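Local coordinates for protein halohydrin dehalogenase (Rhizobium radiobacter, PDB 4IY1) that catalyses the dehalogenation of halohydrins, probably with closure to epoxides, and probably also opens epoxides with nucleophiles such as cyanide, at residues I5-K10 with V60-A65; A65-S68 with H72-I75; L76-I81 with F109-A114; A154-L159 with V170-P175. The protein carries 37 engineered substitutions. All coordinates share one frame; numbering follows the deposited sequence.

Interaction 1 (I5-K10 with V60-A65). Engineered in segment 60-65: Val60 (natural residue Ala).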
loop_
_atom_site.group_PDB
_atom_site.type_symbol
_atom_site.label_atom_id
_atom_site.label_comp_id
_atom_site.label_asym_id
_atom_site.label_seq_id
_atom_site.Cartn_x
_atom_site.Cartn_y
_atom_site.Cartn_z
ATOM N N ILE B 5 -27.266 -7.119 -10.368
ATOM C CA ILE B 5 -26.729 -7.875 -11.507
ATOM C C ILE B 5 -25.384 -8.434 -11.143
ATOM O O ILE B 5 -24.494 -7.696 -10.705
ATOM C CB ILE B 5 -26.437 -6.973 -12.712
ATOM C CG1 ILE B 5 -27.643 -6.133 -13.062
ATOM C CG2 ILE B 5 -25.953 -7.787 -13.904
ATOM C CD1 ILE B 5 -27.285 -4.990 -13.981
ATOM N N VAL B 6 -25.193 -9.706 -11.454
ATOM C CA VAL B 6 -23.898 -10.355 -11.314
ATOM C C VAL B 6 -23.559 -10.887 -12.700
ATOM O O VAL B 6 -24.425 -11.430 -13.386
ATOM C CB VAL B 6 -23.980 -11.543 -10.308
ATOM C CG1 VAL B 6 -22.642 -12.254 -10.172
ATOM C CG2 VAL B 6 -24.494 -11.089 -8.958
ATOM N N THR B 7 -22.364 -10.573 -13.173
ATOM C CA THR B 7 -21.924 -10.986 -14.482
ATOM C C THR B 7 -21.175 -12.300 -14.365
ATOM O O THR B 7 -20.686 -12.660 -13.274
ATOM C CB THR B 7 -20.986 -9.920 -15.130
ATOM O OG1 THR B 7 -19.827 -9.702 -14.291
ATOM C CG2 THR B 7 -21.744 -8.588 -15.317
ATOM N N ASN B 8 -20.998 -12.965 -15.502
ATOM C CA ASN B 8 -20.232 -14.194 -15.568
ATOM C C ASN B 8 -20.614 -15.176 -14.458
ATOM O O ASN B 8 -19.765 -15.750 -13.784
ATOM C CB ASN B 8 -18.727 -13.883 -15.564
ATOM C CG ASN B 8 -18.283 -13.138 -16.821
ATOM O OD1 ASN B 8 -18.727 -13.440 -17.933
ATOM N ND2 ASN B 8 -17.439 -12.137 -16.646
ATOM N N VAL B 9 -21.912 -15.384 -14.290
ATOM C CA VAL B 9 -22.426 -15.927 -13.054
ATOM C C VAL B 9 -21.963 -17.357 -12.794
ATOM O O VAL B 9 -21.901 -17.781 -11.649
ATOM C CB VAL B 9 -23.958 -15.820 -12.965
ATOM C CG1 VAL B 9 -24.619 -16.851 -13.880
ATOM C CG2 VAL B 9 -24.412 -16.009 -11.526
ATOM N N LYS B 10 -21.505 -18.044 -13.835
ATOM C CA LYS B 10 -21.064 -19.440 -13.700
ATOM C C LYS B 10 -19.616 -19.590 -13.271
ATOM O O LYS B 10 -19.134 -20.713 -13.131
ATOM C CB LYS B 10 -21.279 -20.203 -15.000
ATOM C CG LYS B 10 -22.754 -20.368 -15.386
ATOM C CD LYS B 10 -22.877 -21.088 -16.727
ATOM C CE LYS B 10 -24.212 -21.814 -16.871
ATOM N NZ LYS B 10 -24.391 -22.377 -18.244
ATOM N N VAL B 60 -24.284 -2.276 -22.105
ATOM C CA VAL B 60 -25.400 -1.336 -22.156
ATOM C C VAL B 60 -26.754 -2.031 -22.411
ATOM O O VAL B 60 -27.743 -1.723 -21.765
ATOM C CB VAL B 60 -25.205 -0.228 -23.209
ATOM C CG1 VAL B 60 -26.514 0.542 -23.358
ATOM C CG2 VAL B 60 -24.063 0.708 -22.819
ATOM N N GLU B 61 -26.797 -2.980 -23.338
ATOM C CA GLU B 61 -28.023 -3.754 -23.517
ATOM C C GLU B 61 -28.376 -4.591 -22.267
ATOM O O GLU B 61 -29.555 -4.752 -21.926
ATOM C CB GLU B 61 -27.937 -4.626 -24.755
ATOM C CG GLU B 61 -26.746 -5.559 -24.762
ATOM C CD GLU B 61 -26.919 -6.717 -25.714
ATOM O OE1 GLU B 61 -28.041 -6.890 -26.241
ATOM O OE2 GLU B 61 -25.967 -7.506 -25.866
ATOM N N LEU B 62 -27.368 -5.000 -21.500
ATOM C CA LEU B 62 -27.664 -5.701 -20.242
ATOM C C LEU B 62 -28.348 -4.785 -19.217
ATOM O O LEU B 62 -29.454 -5.066 -18.758
ATOM C CB LEU B 62 -26.426 -6.361 -19.655
ATOM C CG LEU B 62 -26.684 -7.167 -18.356
ATOM C CD1 LEU B 62 -27.481 -8.434 -18.641
ATOM C CD2 LEU B 62 -25.374 -7.501 -17.636
ATOM N N ILE B 63 -27.714 -3.669 -18.895
ATOM C CA ILE B 63 -28.306 -2.698 -17.990
ATOM C C ILE B 63 -29.744 -2.278 -18.394
ATOM O O ILE B 63 -30.640 -2.195 -17.547
ATOM C CB ILE B 63 -27.415 -1.459 -17.875
ATOM C CG1 ILE B 63 -25.997 -1.856 -17.422
ATOM C CG2 ILE B 63 -28.024 -0.447 -16.934
ATOM C CD1 ILE B 63 -25.919 -2.461 -16.042
ATOM N N GLU B 64 -29.951 -1.963 -19.666
ATOM C CA GLU B 64 -31.287 -1.559 -20.127
ATOM C C GLU B 64 -32.282 -2.714 -20.016
ATOM O O GLU B 64 -33.429 -2.521 -19.624
ATOM C CB GLU B 64 -31.242 -1.050 -21.573
ATOM C CG GLU B 64 -30.329 0.151 -21.755
ATOM C CD GLU B 64 -30.436 0.790 -23.134
ATOM O OE1 GLU B 64 -30.435 2.038 -23.204
ATOM O OE2 GLU B 64 -30.463 0.051 -24.148
ATOM N N ALA B 65 -31.833 -3.918 -20.356
ATOM C CA ALA B 65 -32.710 -5.077 -20.311
ATOM C C ALA B 65 -33.150 -5.393 -18.868
ATOM O O ALA B 65 -34.318 -5.689 -18.616
ATOM C CB ALA B 65 -32.041 -6.278 -20.966
#
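Ile5 reaches from its strand to helix 59-70 with both branches, and each finds its own partner. Its CG2 methyl comes alongside the CD2 methyl of Leu62 at 3.8 Å, the two side chains lying side by side but running opposite ways. The longer arm goes further: Ile5 CD1 meets Ile63 CD1 at 3.5 Å, and there the side chains stand nearly perpendicular. Ile5 has CG1 anti to its carbonyl carbon (chi1 -52°) and CG2 anti to its backbone N, a splay that lets one beta-branched residue address two successive helix positions. Ile63 does not aim its CB at the strand, yet its bent chain brings CD1 back to the contact, whereas Leu62 points there from the start. At the margin the Thr7 CG2 methyl lies 4.4 Å from Leu62 CD2.

The groups that touch are all hydrocarbon, which suits a buried site with no hydrogen bond across it. Thr7 fits this border because its two branches differ: the methyl faces the leucine, while OG1 is hydrogen-bonded to the backbone N of Asn79. Behind the side chain, the Ile5 backbone is fixed by hydrogen bonds to Ile75 and Val77 of the adjacent strand, and the Asn8 amide ND2 bonds the Asn79 carbonyl.

In this Rossmann-like fold, helix 59-70 packs on the face of the parallel sheet, over strand 3-6, whose neighbour is strand 75-79. Val73 also touches Ile5, and helix 94-122 borders the contact through Leu111 against Thr7 and Ala114 against Ile63.

Interaction 2 (A65-S68 with H72-I75). Engineered in segment 72-75: His72 (natural residue Gln), Ile75 (natural residue Val).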
loop_
_atom_site.group_PDB
_atom_site.type_symbol
_atom_site.label_atom_id
_atom_site.label_comp_id
_atom_site.label_asym_id
_atom_site.label_seq_id
_atom_site.Cartn_x
_atom_site.Cartn_y
_atom_site.Cartn_z
ATOM N N ALA B 65 -31.833 -3.918 -20.356
ATOM C CA ALA B 65 -32.710 -5.077 -20.311
ATOM C C ALA B 65 -33.150 -5.393 -18.868
ATOM O O ALA B 65 -34.318 -5.689 -18.616
ATOM C CB ALA B 65 -32.041 -6.278 -20.966
ATOM N N VAL B 66 -32.223 -5.277 -17.919
ATOM C CA VAL B 66 -32.540 -5.474 -16.502
ATOM C C VAL B 66 -33.412 -4.337 -16.020
ATOM O O VAL B 66 -34.341 -4.545 -15.232
ATOM C CB VAL B 66 -31.264 -5.511 -15.616
ATOM C CG1 VAL B 66 -31.645 -5.556 -14.145
ATOM C CG2 VAL B 66 -30.352 -6.693 -15.990
ATOM N N THR B 67 -33.045 -3.120 -16.392
ATOM C CA THR B 67 -33.812 -1.946 -15.989
ATOM C C THR B 67 -35.256 -2.005 -16.510
ATOM O O THR B 67 -36.199 -1.663 -15.782
ATOM C CB THR B 67 -33.135 -0.636 -16.445
ATOM O OG1 THR B 67 -31.842 -0.529 -15.834
ATOM C CG2 THR B 67 -33.971 0.585 -16.031
ATOM N N SER B 68 -35.435 -2.490 -17.741
ATOM C CA SER B 68 -36.783 -2.668 -18.305
ATOM C C SER B 68 -37.574 -3.642 -17.467
ATOM O O SER B 68 -38.618 -3.308 -16.946
ATOM C CB SER B 68 -36.728 -3.195 -19.743
ATOM O OG SER B 68 -36.245 -2.209 -20.628
ATOM N N HIS B 72 -34.635 -1.240 -11.930
ATOM C CA HIS B 72 -33.604 -0.223 -11.693
ATOM C C HIS B 72 -32.538 -0.877 -10.914
ATOM O O HIS B 72 -32.814 -1.477 -9.874
ATOM C CB HIS B 72 -34.143 0.939 -10.855
ATOM C CG HIS B 72 -34.380 2.209 -11.646
ATOM N ND1 HIS B 72 -35.287 3.142 -11.273
ATOM C CD2 HIS B 72 -33.832 2.655 -12.858
ATOM C CE1 HIS B 72 -35.293 4.146 -12.174
ATOM N NE2 HIS B 72 -34.401 3.844 -13.144
ATOM N N VAL B 73 -31.296 -0.698 -11.338
ATOM C CA VAL B 73 -30.198 -1.473 -10.780
ATOM C C VAL B 73 -29.677 -0.825 -9.493
ATOM O O VAL B 73 -29.323 0.352 -9.472
ATOM C CB VAL B 73 -29.064 -1.651 -11.809
ATOM C CG1 VAL B 73 -27.903 -2.420 -11.212
ATOM C CG2 VAL B 73 -29.589 -2.330 -13.063
ATOM N N ASP B 74 -29.762 -1.555 -8.392
ATOM C CA ASP B 74 -29.268 -1.039 -7.122
ATOM C C ASP B 74 -27.856 -1.547 -6.901
ATOM O O ASP B 74 -27.060 -0.908 -6.228
ATOM C CB ASP B 74 -30.176 -1.474 -5.972
ATOM C CG ASP B 74 -31.581 -0.882 -6.079
ATOM O OD1 ASP B 74 -32.508 -1.616 -6.468
ATOM O OD2 ASP B 74 -31.771 0.293 -5.714
ATOM N N ILE B 75 -27.569 -2.735 -7.410
ATOM C CA ILE B 75 -26.269 -3.348 -7.188
ATOM C C ILE B 75 -25.667 -3.900 -8.459
ATOM O O ILE B 75 -26.301 -4.700 -9.162
ATOM C CB ILE B 75 -26.343 -4.462 -6.117
ATOM C CG1 ILE B 75 -26.831 -3.893 -4.780
ATOM C CG2 ILE B 75 -24.980 -5.081 -5.907
ATOM C CD1 ILE B 75 -27.833 -4.799 -4.086
#
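Thr67 touches His72 where helix 59-70 gives way to the loop that links it to the next parallel strand, 75-79, in the Rossmann-like fold. Their CA atoms are 4.6 Å apart, so the chain doubles back tightly. The His72 CB points away from the helix, and only the ring comes back toward it.

Thr67 carries much of the contact. From its CB two unlike branches leave. CG2 lies anti to the backbone N and runs out to the His72 ring, ending 3.8 Å from CD2; the side chains meet at a slant, and the methyl sits obliquely to the imidazole. The other branch, OG1, stands anti to the carbonyl carbon (chi1 -61°), and this turns it back along the helix, where it is hydrogen-bonded to the Ile63 carbonyl O one turn earlier. A weak hydrogen bond to Gln118 NE2 adds a second partner. The same oxygen also rests 4.0 Å from Val73 CG2. Threonine suits the place because it offers a methyl to the loop while its hydroxyl is satisfied by the helix itself. His72 is an engineered residue, glutamine in the natural protein, and its side chain also touches Gln118 and Arg122 of helix 94-122.

Val73 is the buried residue of the loop. Its backbone N is held by Gln118 OE1, and its side chain also packs on Ile5 and Val115, so a compact beta-branched residue fills a position bounded by a strand and two helices. The Val73 side chain is turned almost square to that of Val66, with Val66 CG1 and Val73 CG2 4.0 Å apart.

Interaction 3 (L76-I81 with F109-A114). Engineered in segment 109-114: Ala112 (natural residue Val).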
loop_
_atom_site.group_PDB
_atom_site.type_symbol
_atom_site.label_atom_id
_atom_site.label_comp_id
_atom_site.label_asym_id
_atom_site.label_seq_id
_atom_site.Cartn_x
_atom_site.Cartn_y
_atom_site.Cartn_z
ATOM N N LEU B 76 -24.435 -3.481 -8.752
ATOM C CA LEU B 76 -23.673 -4.079 -9.823
ATOM C C LEU B 76 -22.548 -4.899 -9.214
ATOM O O LEU B 76 -21.719 -4.372 -8.470
ATOM C CB LEU B 76 -23.059 -2.978 -10.698
ATOM C CG LEU B 76 -21.988 -3.378 -11.719
ATOM C CD1 LEU B 76 -22.558 -4.379 -12.737
ATOM C CD2 LEU B 76 -21.427 -2.118 -12.435
ATOM N N VAL B 77 -22.477 -6.173 -9.562
ATOM C CA VAL B 77 -21.295 -6.951 -9.258
ATOM C C VAL B 77 -20.609 -7.313 -10.558
ATOM O O VAL B 77 -21.120 -8.139 -11.334
ATOM C CB VAL B 77 -21.619 -8.241 -8.473
ATOM C CG1 VAL B 77 -20.341 -8.988 -8.144
ATOM C CG2 VAL B 77 -22.406 -7.920 -7.225
ATOM N N SER B 78 -19.511 -6.611 -10.849
ATOM C CA SER B 78 -18.730 -6.902 -12.020
ATOM C C SER B 78 -17.718 -7.982 -11.724
ATOM O O SER B 78 -16.653 -7.730 -11.127
ATOM C CB SER B 78 -18.084 -5.634 -12.588
ATOM O OG SER B 78 -17.631 -5.841 -13.906
ATOM N N ASN B 79 -18.092 -9.199 -12.096
ATOM C CA ASN B 79 -17.345 -10.421 -11.801
ATOM C C ASN B 79 -16.542 -10.788 -13.032
ATOM O O ASN B 79 -17.021 -11.488 -13.926
ATOM C CB ASN B 79 -18.336 -11.540 -11.419
ATOM C CG ASN B 79 -17.678 -12.906 -11.264
ATOM O OD1 ASN B 79 -16.742 -13.081 -10.486
ATOM N ND2 ASN B 79 -18.207 -13.897 -11.979
ATOM N N ASP B 80 -15.351 -10.218 -13.140
ATOM C CA ASP B 80 -14.608 -10.263 -14.372
ATOM C C ASP B 80 -13.597 -11.402 -14.463
ATOM O O ASP B 80 -12.901 -11.731 -13.492
ATOM C CB ASP B 80 -13.950 -8.912 -14.637
ATOM C CG ASP B 80 -14.976 -7.827 -14.944
ATOM O OD1 ASP B 80 -15.751 -7.984 -15.929
ATOM O OD2 ASP B 80 -15.121 -6.922 -14.102
ATOM N N ILE B 81 -13.533 -12.022 -15.637
ATOM C CA ILE B 81 -12.717 -13.208 -15.815
ATOM C C ILE B 81 -11.958 -13.107 -17.112
ATOM O O ILE B 81 -12.366 -12.390 -18.021
ATOM C CB ILE B 81 -13.566 -14.497 -15.791
ATOM C CG1 ILE B 81 -14.624 -14.431 -16.907
ATOM C CG2 ILE B 81 -14.276 -14.606 -14.434
ATOM C CD1 ILE B 81 -15.429 -15.697 -17.095
ATOM N N PHE B 109 -15.314 -0.894 -16.287
ATOM C CA PHE B 109 -15.545 0.537 -16.563
ATOM C C PHE B 109 -16.843 0.715 -17.338
ATOM O O PHE B 109 -17.686 1.508 -16.965
ATOM C CB PHE B 109 -14.387 1.117 -17.353
ATOM C CG PHE B 109 -14.598 2.560 -17.782
ATOM C CD1 PHE B 109 -15.204 2.853 -18.985
ATOM C CD2 PHE B 109 -14.168 3.608 -16.985
ATOM C CE1 PHE B 109 -15.487 4.175 -19.348
ATOM C CE2 PHE B 109 -14.333 4.922 -17.389
ATOM C CZ PHE B 109 -15.040 5.208 -18.545
ATOM N N ALA B 110 -17.028 -0.146 -18.327
ATOM C CA ALA B 110 -18.163 -0.104 -19.237
ATOM C C ALA B 110 -19.435 -0.349 -18.452
ATOM O O ALA B 110 -20.361 0.445 -18.500
ATOM C CB ALA B 110 -17.972 -1.174 -20.305
ATOM N N LEU B 111 -19.400 -1.342 -17.570
ATOM C CA LEU B 111 -20.573 -1.639 -16.750
ATOM C C LEU B 111 -20.846 -0.508 -15.777
ATOM O O LEU B 111 -21.987 -0.063 -15.647
ATOM C CB LEU B 111 -20.413 -2.979 -16.021
ATOM C CG LEU B 111 -20.677 -4.150 -16.957
ATOM C CD1 LEU B 111 -19.977 -5.418 -16.497
ATOM C CD2 LEU B 111 -22.203 -4.360 -17.077
ATOM N N ALA B 112 -19.796 0.033 -15.153
ATOM C CA ALA B 112 -20.011 1.169 -14.247
ATOM C C ALA B 112 -20.580 2.383 -15.007
ATOM O O ALA B 112 -21.402 3.111 -14.473
ATOM C CB ALA B 112 -18.729 1.567 -13.527
ATOM N N ASN B 113 -19.938 2.701 -16.119
ATOM C CA ASN B 113 -20.336 3.810 -16.987
ATOM C C ASN B 113 -21.806 3.659 -17.459
ATOM O O ASN B 113 -22.570 4.613 -17.381
ATOM C CB ASN B 113 -19.344 3.928 -18.167
ATOM C CG ASN B 113 -19.810 4.895 -19.253
ATOM O OD1 ASN B 113 -20.394 4.481 -20.247
ATOM N ND2 ASN B 113 -19.458 6.167 -19.111
ATOM N N ALA B 114 -22.250 2.429 -17.703
ATOM C CA ALA B 114 -23.672 2.181 -18.057
ATOM C C ALA B 114 -24.685 2.379 -16.917
ATOM O O ALA B 114 -25.843 2.726 -17.150
ATOM C CB ALA B 114 -23.839 0.799 -18.700
#
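Leu76 and Ser78 pack on Leu111 in a buried helix-on-sheet contact: strand 75-79 lies under helix 94-122, which leads on to the neighbouring parallel strand 126-130 as the crossover of a beta-alpha-beta unit. The short segments run antiparallel at 167°, their axes 9.3 Å apart at closest approach.

Leu76 CG is anti to its backbone N (chi1 168°), which carries CD2 up against the helix, 3.8 Å from Leu111 CB and equally near the backbone N of the engineered Ala112. One leucine side chain lies crosswise to the other. Further along the strand, Leu111 CD1 comes down on Ser78 OG at 3.5 Å, a van der Waals touch. That hydroxyl donates instead to Asp80 OD2 at 2.7 Å, arriving on the syn side and only 19° out of the carboxylate plane. Serine is small enough to admit the leucine tip and polar enough to hold the aspartate. Replacing it with an alanine would probably leave Asp80 OD2 without this donor and the carboxylate freer to turn.

On its outer side the helix meets a second subunit, where Phe109 stacks with Tyr97 of that chain. Across the contact itself, attraction comes from dispersion and exclusion of water, while the one hydroxyl at the interface spends its hydrogen within its own segment.

Interaction 4 (A154-L159 with V170-P175). Engineered in segment 154-159: Ala154 (natural residue Thr). Engineered in segment 170-175: Ala174 (natural residue Gly).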
loop_
_atom_site.group_PDB
_atom_site.type_symbol
_atom_site.label_atom_id
_atom_site.label_comp_id
_atom_site.label_asym_id
_atom_site.label_seq_id
_atom_site.Cartn_x
_atom_site.Cartn_y
_atom_site.Cartn_z
ATOM N N ALA B 154 -7.840 -0.039 -8.884
ATOM C CA ALA B 154 -7.611 1.405 -8.857
ATOM C C ALA B 154 -8.815 2.160 -9.444
ATOM O O ALA B 154 -9.214 3.227 -8.953
ATOM C CB ALA B 154 -6.348 1.740 -9.659
ATOM N N LEU B 155 -9.441 1.579 -10.461
ATOM C CA LEU B 155 -10.660 2.181 -11.006
ATOM C C LEU B 155 -11.776 2.223 -9.973
ATOM O O LEU B 155 -12.476 3.246 -9.793
ATOM C CB LEU B 155 -11.100 1.463 -12.289
ATOM C CG LEU B 155 -12.444 1.936 -12.850
ATOM C CD1 LEU B 155 -12.291 3.382 -13.335
ATOM C CD2 LEU B 155 -12.887 1.022 -13.983
ATOM N N ALA B 156 -11.853 1.175 -9.170
ATOM C CA ALA B 156 -12.854 1.135 -8.112
ATOM C C ALA B 156 -12.586 2.200 -7.071
ATOM O O ALA B 156 -13.514 2.799 -6.509
ATOM C CB ALA B 156 -12.887 -0.251 -7.444
ATOM N N ASN B 157 -11.324 2.319 -6.679
ATOM C CA ASN B 157 -10.998 3.231 -5.622
ATOM C C ASN B 157 -11.212 4.686 -6.120
ATOM O O ASN B 157 -11.702 5.554 -5.384
ATOM C CB ASN B 157 -9.548 3.012 -5.188
ATOM C CG ASN B 157 -9.098 4.022 -4.154
ATOM O OD1 ASN B 157 -8.526 5.071 -4.499
ATOM N ND2 ASN B 157 -9.544 3.821 -2.920
ATOM N N ALA B 158 -10.894 4.925 -7.387
ATOM C CA ALA B 158 -11.080 6.256 -7.947
ATOM C C ALA B 158 -12.580 6.583 -8.080
ATOM O O ALA B 158 -13.003 7.637 -7.699
ATOM C CB ALA B 158 -10.374 6.397 -9.281
ATOM N N LEU B 159 -13.378 5.640 -8.543
ATOM C CA LEU B 159 -14.808 5.894 -8.654
ATOM C C LEU B 159 -15.419 6.198 -7.295
ATOM O O LEU B 159 -16.343 7.008 -7.186
ATOM C CB LEU B 159 -15.516 4.703 -9.302
ATOM C CG LEU B 159 -15.103 4.527 -10.747
ATOM C CD1 LEU B 159 -15.917 3.386 -11.352
ATOM C CD2 LEU B 159 -15.388 5.835 -11.450
ATOM N N VAL B 170 -18.318 2.443 -3.696
ATOM C CA VAL B 170 -17.681 1.601 -4.726
ATOM C C VAL B 170 -16.543 0.775 -4.070
ATOM O O VAL B 170 -15.840 1.289 -3.224
ATOM C CB VAL B 170 -17.117 2.463 -5.874
ATOM C CG1 VAL B 170 -16.542 1.614 -6.971
ATOM C CG2 VAL B 170 -18.201 3.415 -6.460
ATOM N N PHE B 171 -16.436 -0.509 -4.410
ATOM C CA PHE B 171 -15.562 -1.459 -3.693
ATOM C C PHE B 171 -14.893 -2.334 -4.736
ATOM O O PHE B 171 -15.515 -2.642 -5.759
ATOM C CB PHE B 171 -16.374 -2.398 -2.793
ATOM C CG PHE B 171 -17.158 -1.706 -1.745
ATOM C CD1 PHE B 171 -18.526 -1.636 -1.832
ATOM C CD2 PHE B 171 -16.517 -1.154 -0.627
ATOM C CE1 PHE B 171 -19.270 -1.027 -0.837
ATOM C CE2 PHE B 171 -17.249 -0.507 0.348
ATOM C CZ PHE B 171 -18.615 -0.443 0.251
ATOM N N ALA B 172 -13.678 -2.812 -4.448
ATOM C CA ALA B 172 -13.111 -3.957 -5.193
ATOM C C ALA B 172 -12.838 -5.155 -4.264
ATOM O O ALA B 172 -12.403 -4.979 -3.129
ATOM C CB ALA B 172 -11.829 -3.563 -5.917
ATOM N N ILE B 173 -13.107 -6.364 -4.742
ATOM C CA ILE B 173 -12.772 -7.555 -3.961
ATOM C C ILE B 173 -11.690 -8.309 -4.701
ATOM O O ILE B 173 -11.888 -8.728 -5.828
ATOM C CB ILE B 173 -13.984 -8.489 -3.745
ATOM C CG1 ILE B 173 -15.003 -7.843 -2.817
ATOM C CG2 ILE B 173 -13.519 -9.827 -3.124
ATOM C CD1 ILE B 173 -16.360 -8.564 -2.822
ATOM N N ALA B 174 -10.529 -8.449 -4.067
ATOM C CA ALA B 174 -9.360 -8.966 -4.746
ATOM C C ALA B 174 -9.032 -10.362 -4.156
ATOM O O ALA B 174 -8.390 -10.457 -3.130
ATOM C CB ALA B 174 -8.163 -8.018 -4.520
ATOM N N PRO B 175 -9.540 -11.427 -4.776
ATOM C CA PRO B 175 -9.420 -12.744 -4.158
ATOM C C PRO B 175 -8.157 -13.486 -4.542
ATOM O O PRO B 175 -7.476 -13.135 -5.513
ATOM C CB PRO B 175 -10.667 -13.499 -4.662
ATOM C CG PRO B 175 -11.437 -12.511 -5.496
ATOM C CD PRO B 175 -10.499 -11.426 -5.883
#
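Ala156 CB and Ala172 CB meet methyl to methyl at 3.8 Å, each pointing at the other segment, and the Leu159 CB methylene lies 4.0 Å from Val170 CG1; these are the apolar contacts. Alanine suits both places because it has nothing beyond CB: the axes of helix and strand close to 6.9 Å, and the CA atoms of Ala156 and Phe171 approach to 5.8 Å.

This pairing belongs to the beta-alpha-beta unit of strand 126-130, helix 143-163 and strand 170-175, with the helix running back at 161° to the strand it feeds, in the Rossmann-like manner.

Side chain against backbone is the second kind. Val170 CG1 is anti to its backbone N (chi1 -176°), which sets the methyl against the Ala156 carbonyl O at 3.3 Å, while its other methyl, CG2, reaches Leu159 C at 4.0 Å. In return Ala156 CB lies 3.9 Å from the Phe171 carbonyl O. An alanine in place of Val170 would lack both methyls and is likely to open a gap beside the Ala156 carbonyl and under Leu159.

Polar bonds lie to the flank: Val170 N is held by Thr233 OG1, and Asn157 ND2 by the Gly234 carbonyl. Leu155 and Leu159 also pack on Ser147 and Ser143 of a second subunit.

Along the chain, interaction 2 begins at Ala65, the last residue of interaction 1, and interactions 3 and 4 follow. The first two use helix 59-70, with about 9 Å between centres. Interaction 3 is also about 9 Å from interaction 1, centre to centre: strands 3-6 and 75-79 are neighbours, joined by a backbone hydrogen bond, Val77 N to Ile5 O at 2.8 Å. Interaction 4 lies further across the same parallel sheet, its centre about 11 Å from that of interaction 3, to which Phe109 CB against Leu155 CD2 at 3.7 Å ties it, and about 19 Å from that of interaction 1. Helices 59-70, 94-122 and 143-163 thus pack on strands 3-6, 75-79 and 170-175 of one sheet, strand 126-130 lying between the last two, and the last two helices carry this core to the second subunit.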